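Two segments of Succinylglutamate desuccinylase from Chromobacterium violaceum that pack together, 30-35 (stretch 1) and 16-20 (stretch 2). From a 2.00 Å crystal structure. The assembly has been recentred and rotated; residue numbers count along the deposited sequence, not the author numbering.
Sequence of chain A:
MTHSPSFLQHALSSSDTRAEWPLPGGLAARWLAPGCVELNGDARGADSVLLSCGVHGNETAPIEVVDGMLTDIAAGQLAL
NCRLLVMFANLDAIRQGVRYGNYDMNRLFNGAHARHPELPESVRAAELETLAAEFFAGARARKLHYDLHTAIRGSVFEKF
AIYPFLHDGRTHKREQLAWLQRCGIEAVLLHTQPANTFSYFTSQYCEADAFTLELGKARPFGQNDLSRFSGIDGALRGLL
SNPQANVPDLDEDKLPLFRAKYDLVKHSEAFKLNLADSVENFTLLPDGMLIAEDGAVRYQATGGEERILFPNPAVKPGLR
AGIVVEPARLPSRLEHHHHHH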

# COMPACT_ATOMS: atom_id res chain seq x y z
N ARG A 30 -36.31 -19.82 16.72
CA ARG A 30 -37.21 -19.99 15.58
C ARG A 30 -36.48 -20.48 14.34
O ARG A 30 -35.54 -19.85 13.88
CB ARG A 30 -37.93 -18.67 15.25
CG ARG A 30 -38.97 -18.24 16.27
CD ARG A 30 -39.54 -16.85 15.98
NE ARG A 30 -40.14 -16.29 17.19
CZ ARG A 30 -40.18 -15.00 17.50
NH1 ARG A 30 -39.65 -14.10 16.67
NH2 ARG A 30 -40.73 -14.60 18.64
N TRP A 31 -36.92 -21.62 13.81
CA TRP A 31 -36.32 -22.14 12.58
C TRP A 31 -37.00 -21.39 11.45
O TRP A 31 -38.20 -21.53 11.23
CB TRP A 31 -36.56 -23.64 12.47
CG TRP A 31 -35.74 -24.38 13.46
CD1 TRP A 31 -36.10 -24.71 14.74
CD2 TRP A 31 -34.38 -24.78 13.31
NE1 TRP A 31 -35.03 -25.28 15.40
CE2 TRP A 31 -33.97 -25.34 14.54
CE3 TRP A 31 -33.46 -24.72 12.26
CZ2 TRP A 31 -32.67 -25.84 14.75
CZ3 TRP A 31 -32.17 -25.21 12.46
CH2 TRP A 31 -31.80 -25.76 13.70
N LEU A 32 -36.22 -20.57 10.75
CA LEU A 32 -36.72 -19.75 9.66
C LEU A 32 -36.68 -20.47 8.32
O LEU A 32 -37.40 -20.10 7.40
CB LEU A 32 -35.89 -18.46 9.57
CG LEU A 32 -35.79 -17.59 10.83
CD1 LEU A 32 -34.91 -16.39 10.53
CD2 LEU A 32 -37.17 -17.14 11.29
N ALA A 33 -35.83 -21.49 8.23
CA ALA A 33 -35.68 -22.28 7.01
C ALA A 33 -34.78 -23.44 7.40
O ALA A 33 -34.33 -23.50 8.54
CB ALA A 33 -35.01 -21.45 5.91
N PRO A 34 -34.52 -24.38 6.47
CA PRO A 34 -33.66 -25.51 6.81
C PRO A 34 -32.29 -25.00 7.26
O PRO A 34 -31.68 -24.16 6.60
CB PRO A 34 -33.60 -26.30 5.51
CG PRO A 34 -34.97 -26.06 4.92
CD PRO A 34 -35.12 -24.57 5.14
N GLY A 35 -31.82 -25.49 8.40
CA GLY A 35 -30.53 -25.05 8.88
C GLY A 35 -30.40 -23.59 9.28
O GLY A 35 -29.28 -23.13 9.52
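Stretch 2 (16-20) DTRAE

Stretch 2 runs alongside stretch 1 in the opposite sense, the end-to-end directions of the touching parts (residues 17 to 20 against 30 to 34) lying 166° apart. Residues 30 to 33 of stretch 1 belong to a β-strand that begins earlier in the chain; from Pro34 the segment is loop. Stretch 2, by contrast, is irregular until Glu20, which is extended (phi/psi -123/134) and pairs with the strand. The pairing is an antiparallel, non-hydrogen-bonded bridge between Arg30 and Glu20, with CA of Arg30 4.5 Å from CA of Glu20. From there the register follows the chains in opposite directions: CA of Trp31 lies 4.6 Å from CA of Arg18, and CA of Pro34 is 6.1 Å from CA of Thr17, so the backbones separate towards that end. Together the two segments bury 387 Å², both sides summed.

The backbone contact is anchored by one direct hydrogen bond, from Trp31 N to Ala19 O, at 3.0 Å and nearly linear (168°). Ala19 has a phi/psi of -73/161, but Arg18, at -123/37, leaves the extended conformation, and the bridge between Arg30 and Glu20 is the only one between the two segments. At Arg18, CA approaches Trp31 O at 3.1 Å in a CA-H...O contact. The same carbonyl accepts a hydrogen bond from water 1 (3.1 Å from the water oxygen to Trp31 O), which also donates to Arg18 O, 2.8 Å from the water oxygen. This water thus bridges the two chains where no direct backbone hydrogen bond joins Arg18 to Trp31.

Charge reinforces the bridge at Arg30 and Glu20. Their side chains project from the same face of the sheet, and Arg30 NE donates to Glu20 OE1 at 2.9 Å (157°), forming a salt bridge. The carboxylate oxygen lies at the edge of the guanidinium, near its plane, as suits an N-H donor. Water 2 supplements the pair: it accepts from Arg30 NH2 at 3.3 Å, measured to the water oxygen, and donates a weak hydrogen bond to Glu20 OE1, 2.9 Å from that oxygen.

Arg18 makes the second polar side-chain contact. Its CA-to-CB bond points sideways, yet the end of the side chain comes nearer to stretch 1, with chi1 m and chi2 p. NE gives a weak hydrogen bond to Leu32 O (3.2 Å, 122°). The guanidinium also packs against the end of the strand: one face lies over Ala33, whose CA is 3.6 Å from Arg18 CZ, and Arg18 NH1 is 3.8 Å from Pro34 CD. Leu32 itself points its CA-to-CB bond away and contributes through its carbonyl.

The remaining packing is centred on Trp31. Its CA-to-CB bond points toward stretch 2, and CB sits 3.3 Å from Thr17 O, but the end of the side chain leads away. Ala19 O also lies at the edge of the indole, near its plane, with Trp31 CD1 3.1 Å from Ala19 O. Gly35 and Asp16, at the far ends of the two segments, make no contact across them.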

# COMPACT_ATOMS: atom_id res chain seq x y z
N ASP A 16 -38.34 -31.22 11.48
CA ASP A 16 -39.48 -30.37 11.14
C ASP A 16 -39.07 -29.42 10.02
O ASP A 16 -38.53 -29.86 9.00
CB ASP A 16 -39.91 -29.57 12.37
CG ASP A 16 -40.13 -30.44 13.59
OD1 ASP A 16 -41.01 -31.34 13.54
OD2 ASP A 16 -39.42 -30.24 14.60
N THR A 17 -39.32 -28.13 10.21
CA THR A 17 -38.97 -27.11 9.23
C THR A 17 -38.93 -25.70 9.82
O THR A 17 -37.89 -25.05 9.82
CB THR A 17 -39.96 -27.12 8.03
OG1 THR A 17 -41.28 -27.41 8.50
CG2 THR A 17 -39.55 -28.16 7.00
N ARG A 18 -40.07 -25.23 10.32
CA ARG A 18 -40.17 -23.90 10.90
C ARG A 18 -40.68 -23.94 12.34
O ARG A 18 -41.43 -23.07 12.78
CB ARG A 18 -41.10 -23.02 10.06
CG ARG A 18 -40.41 -22.28 8.91
CD ARG A 18 -39.86 -23.21 7.85
NE ARG A 18 -39.38 -22.46 6.69
CZ ARG A 18 -38.91 -23.01 5.57
NH1 ARG A 18 -38.85 -24.33 5.45
NH2 ARG A 18 -38.51 -22.24 4.57
N ALA A 19 -40.25 -24.95 13.08
CA ALA A 19 -40.66 -25.11 14.47
C ALA A 19 -39.98 -24.08 15.37
O ALA A 19 -38.96 -23.49 15.00
CB ALA A 19 -40.33 -26.52 14.95
N GLU A 20 -40.55 -23.86 16.55
CA GLU A 20 -39.96 -22.94 17.52
C GLU A 20 -39.72 -23.70 18.81
O GLU A 20 -40.59 -24.43 19.28
CB GLU A 20 -40.88 -21.73 17.79
CG GLU A 20 -40.40 -20.82 18.93
CD GLU A 20 -41.33 -19.65 19.23
OE1 GLU A 20 -41.30 -18.65 18.49
OE2 GLU A 20 -42.11 -19.73 20.20
O HOH W 1 -40.41 -20.50 13.09
O HOH W 2 -42.09 -16.80 20.63